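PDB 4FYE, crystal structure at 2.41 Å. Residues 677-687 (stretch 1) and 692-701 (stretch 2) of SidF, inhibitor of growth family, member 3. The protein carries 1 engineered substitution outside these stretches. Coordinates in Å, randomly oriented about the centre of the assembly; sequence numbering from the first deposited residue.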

# COMPACT_ATOMS: atom_id res chain seq x y z
N GLY A 677 -10.96 5.49 -18.45
CA GLY A 677 -11.90 5.04 -17.42
C GLY A 677 -12.48 3.64 -17.62
O GLY A 677 -13.16 3.09 -16.74
N GLU A 678 -12.22 3.02 -18.76
CA GLU A 678 -12.77 1.70 -19.02
C GLU A 678 -12.55 0.68 -17.89
O GLU A 678 -13.48 -0.02 -17.50
CB GLU A 678 -12.23 1.13 -20.32
CG GLU A 678 -13.25 0.33 -21.12
CD GLU A 678 -12.98 0.40 -22.62
OE1 GLU A 678 -11.92 0.98 -23.02
OE2 GLU A 678 -13.83 -0.11 -23.39
N PHE A 679 -11.31 0.62 -17.38
CA PHE A 679 -10.93 -0.37 -16.41
C PHE A 679 -11.77 -0.14 -15.18
O PHE A 679 -12.10 -1.07 -14.48
CB PHE A 679 -9.44 -0.34 -16.05
CG PHE A 679 -9.03 -1.47 -15.18
CD1 PHE A 679 -9.10 -1.37 -13.82
CD2 PHE A 679 -8.71 -2.68 -15.72
CE1 PHE A 679 -8.78 -2.42 -13.00
CE2 PHE A 679 -8.42 -3.74 -14.92
CZ PHE A 679 -8.47 -3.61 -13.55
N LEU A 680 -12.12 1.09 -14.89
CA LEU A 680 -12.94 1.30 -13.69
C LEU A 680 -14.44 1.14 -13.93
O LEU A 680 -15.10 0.53 -13.12
CB LEU A 680 -12.61 2.63 -13.05
CG LEU A 680 -11.23 2.85 -12.42
CD1 LEU A 680 -11.26 4.26 -11.82
CD2 LEU A 680 -11.00 1.77 -11.34
N ASP A 681 -14.95 1.64 -15.06
CA ASP A 681 -16.38 1.73 -15.33
C ASP A 681 -16.92 0.41 -15.81
O ASP A 681 -18.09 0.08 -15.54
CB ASP A 681 -16.66 2.83 -16.38
CG ASP A 681 -16.17 4.26 -15.93
OD1 ASP A 681 -15.95 4.47 -14.70
OD2 ASP A 681 -16.03 5.18 -16.81
N HIS A 682 -16.08 -0.36 -16.51
CA HIS A 682 -16.52 -1.65 -17.06
C HIS A 682 -17.18 -2.51 -15.98
O HIS A 682 -16.64 -2.69 -14.89
CB HIS A 682 -15.43 -2.44 -17.82
CG HIS A 682 -15.98 -3.69 -18.50
ND1 HIS A 682 -16.08 -4.91 -17.85
CD2 HIS A 682 -16.58 -3.87 -19.75
CE1 HIS A 682 -16.66 -5.80 -18.67
NE2 HIS A 682 -16.97 -5.17 -19.83
N ARG A 683 -18.37 -3.01 -16.30
CA ARG A 683 -19.16 -3.81 -15.40
C ARG A 683 -18.79 -5.30 -15.59
O ARG A 683 -19.16 -5.91 -16.61
CB ARG A 683 -20.70 -3.57 -15.65
CG ARG A 683 -21.23 -2.15 -15.33
CD ARG A 683 -20.92 -1.66 -13.88
NE ARG A 683 -19.50 -1.31 -13.59
CZ ARG A 683 -18.96 -1.32 -12.34
NH1 ARG A 683 -19.69 -1.68 -11.25
NH2 ARG A 683 -17.68 -0.97 -12.12
N ARG A 684 -18.10 -5.91 -14.62
CA ARG A 684 -17.70 -7.32 -14.80
C ARG A 684 -18.91 -8.22 -14.81
O ARG A 684 -19.88 -7.97 -14.09
CB ARG A 684 -16.67 -7.78 -13.75
CG ARG A 684 -15.25 -7.47 -14.13
CD ARG A 684 -14.54 -6.48 -13.18
NE ARG A 684 -14.70 -5.08 -13.57
CZ ARG A 684 -13.76 -4.11 -13.54
NH1 ARG A 684 -12.51 -4.32 -13.20
NH2 ARG A 684 -14.11 -2.89 -13.94
N THR A 685 -18.88 -9.25 -15.66
CA THR A 685 -20.06 -10.14 -15.81
C THR A 685 -19.81 -11.58 -15.43
O THR A 685 -20.77 -12.29 -15.30
CB THR A 685 -20.61 -10.14 -17.24
OG1 THR A 685 -19.56 -10.51 -18.13
CG2 THR A 685 -21.10 -8.75 -17.65
N HIS A 686 -18.56 -12.02 -15.24
CA HIS A 686 -18.29 -13.37 -14.66
C HIS A 686 -18.73 -14.52 -15.57
O HIS A 686 -18.92 -15.64 -15.12
CB HIS A 686 -18.94 -13.52 -13.26
CG HIS A 686 -18.83 -12.27 -12.42
ND1 HIS A 686 -19.85 -11.39 -12.28
CD2 HIS A 686 -17.74 -11.73 -11.73
CE1 HIS A 686 -19.44 -10.37 -11.50
NE2 HIS A 686 -18.14 -10.58 -11.19
N GLY A 687 -18.87 -14.21 -16.84
CA GLY A 687 -19.43 -15.11 -17.85
C GLY A 687 -18.39 -16.06 -18.43
O GLY A 687 -17.22 -16.03 -18.04
N ASN A 692 -11.91 -7.72 -22.55
CA ASN A 692 -10.49 -7.61 -22.23
C ASN A 692 -10.19 -7.05 -20.86
O ASN A 692 -9.31 -7.58 -20.17
CB ASN A 692 -9.82 -6.78 -23.28
CG ASN A 692 -9.64 -7.55 -24.54
OD1 ASN A 692 -9.52 -6.99 -25.60
ND2 ASN A 692 -9.59 -8.86 -24.41
N VAL A 693 -10.93 -6.02 -20.45
CA VAL A 693 -10.76 -5.50 -19.08
C VAL A 693 -10.94 -6.55 -18.01
O VAL A 693 -10.12 -6.64 -17.09
CB VAL A 693 -11.63 -4.27 -18.78
CG1 VAL A 693 -10.91 -3.04 -19.28
CG2 VAL A 693 -12.91 -4.35 -19.53
N GLU A 694 -11.95 -7.40 -18.18
CA GLU A 694 -12.32 -8.40 -17.14
C GLU A 694 -11.26 -9.47 -17.12
O GLU A 694 -10.94 -10.04 -16.06
CB GLU A 694 -13.72 -8.99 -17.38
CG GLU A 694 -14.08 -10.08 -16.43
CD GLU A 694 -15.57 -10.16 -16.17
OE1 GLU A 694 -16.32 -9.44 -16.90
OE2 GLU A 694 -15.97 -10.95 -15.24
N GLN A 695 -10.70 -9.70 -18.29
CA GLN A 695 -9.65 -10.69 -18.43
C GLN A 695 -8.40 -10.21 -17.65
O GLN A 695 -7.73 -11.00 -16.96
CB GLN A 695 -9.36 -10.98 -19.92
CG GLN A 695 -8.49 -12.22 -20.07
CD GLN A 695 -7.66 -12.30 -21.36
OE1 GLN A 695 -6.54 -12.84 -21.33
NE2 GLN A 695 -8.20 -11.80 -22.51
N LEU A 696 -8.10 -8.91 -17.76
CA LEU A 696 -7.03 -8.35 -16.94
C LEU A 696 -7.41 -8.47 -15.48
O LEU A 696 -6.61 -8.87 -14.63
CB LEU A 696 -6.80 -6.87 -17.27
CG LEU A 696 -5.38 -6.28 -17.18
CD1 LEU A 696 -5.35 -4.78 -16.97
CD2 LEU A 696 -4.38 -6.93 -16.24
N ASP A 697 -8.65 -8.09 -15.17
CA ASP A 697 -9.02 -8.04 -13.78
C ASP A 697 -8.79 -9.46 -13.18
O ASP A 697 -8.39 -9.57 -12.07
CB ASP A 697 -10.47 -7.52 -13.64
CG ASP A 697 -10.78 -6.94 -12.24
OD1 ASP A 697 -9.84 -6.43 -11.54
OD2 ASP A 697 -11.97 -6.94 -11.85
N ARG A 698 -8.98 -10.52 -13.98
CA ARG A 698 -8.84 -11.87 -13.52
C ARG A 698 -7.43 -12.11 -13.08
O ARG A 698 -7.19 -12.90 -12.18
CB ARG A 698 -9.26 -12.89 -14.58
CG ARG A 698 -10.78 -12.98 -14.71
CD ARG A 698 -11.16 -13.99 -15.72
NE ARG A 698 -12.60 -14.20 -15.75
CZ ARG A 698 -13.22 -15.00 -16.65
NH1 ARG A 698 -12.49 -15.61 -17.58
NH2 ARG A 698 -14.56 -15.20 -16.61
N GLU A 699 -6.51 -11.35 -13.59
CA GLU A 699 -5.11 -11.67 -13.29
C GLU A 699 -4.76 -11.21 -11.86
O GLU A 699 -3.96 -11.86 -11.16
CB GLU A 699 -4.15 -11.01 -14.28
CG GLU A 699 -4.24 -11.44 -15.75
CD GLU A 699 -3.90 -12.90 -15.94
OE1 GLU A 699 -4.09 -13.37 -17.06
OE2 GLU A 699 -3.47 -13.61 -14.99
N LEU A 700 -5.38 -10.11 -11.43
CA LEU A 700 -4.91 -9.33 -10.28
C LEU A 700 -5.12 -9.94 -8.89
O LEU A 700 -4.56 -9.47 -7.91
CB LEU A 700 -5.49 -7.93 -10.35
CG LEU A 700 -5.36 -7.43 -11.78
CD1 LEU A 700 -6.20 -6.18 -11.95
CD2 LEU A 700 -3.89 -7.15 -12.08
N THR A 701 -5.87 -11.02 -8.75
CA THR A 701 -6.03 -11.52 -7.33
C THR A 701 -4.89 -12.39 -6.93
O THR A 701 -4.66 -12.69 -5.73
CB THR A 701 -7.33 -12.28 -7.13
OG1 THR A 701 -7.69 -12.87 -8.39
CG2 THR A 701 -8.43 -11.27 -6.66

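The helix of stretch 2 meets stretch 1 along one side, and its sequence can be read as a list of tasks. N692 opens the helix without touching stretch 1; its carbonyl O accepts the backbone hydrogen bond from L696 N.

V693 is the first residue to engage. Its CA-to-CB bond points toward stretch 1, and its two methyls find different neighbours. CG1 packs against the short helix, 3.9 Å from F679 CA and 4.2 Å from F679 CD2. CG2 sits over a face of the H682 ring, 3.6 Å from the ring centroid and 24° off the normal, a CH-pi contact. A branched side chain thus serves both the helix and the residue that leaves it.

E694 accepts two backbone hydrogen bonds from the loop. Its CA-to-CB bond runs sideways, but extended t, t rotamers carry the carboxylate to the loop, where consecutive amides each take an oxygen: T685 N donates to E694 OE1 at 2.9 Å and H686 N to E694 OE2 at 2.8 Å. One carboxylate thus receives two consecutive amides, an oxygen for each. The same side chain lies against R684, with R684 CG 3.4 Å from E694 CD.

Q695 faces elsewhere. One turn on from V693, L696 points toward stretch 1 and places CD1 3.8 Å from F679 CE2.

D697 combines charge with packing. Its OD2 forms a salt bridge with R684 NH1 at 3.0 Å, in which the N-H...O angle of 161° is favourable and the oxygen lies near the guanidinium plane. The arginine is held from its own side as well: R684 NH2 donates to F679 O at 2.8 Å and to H682 O at 2.7 Å. The guanidinium therefore ties the end of the short helix to the long one, and its buried charge is met by an acid and carbonyls. D697 OD1 also lies 3.7 Å from F679 CZ.

R698 reaches G687, the last residue of stretch 1, with a long side chain, t at chi2 and chi3. Its NH2 makes a weak hydrogen bond to G687 O, 3.1 Å with an angle of 133°, so this link is the least well aligned of the four across the contact.

E699 makes no contact, and L700 adds the last apolar piece, its CD1 3.8 Å from F679 CZ. The phenylalanine is thus touched by V693, L696 and L700. The rule is economical: V693, L696 and L700 pack on F679, V693 also covers a face of H682, and E694, D697 and R698 hold the loop through polar contacts.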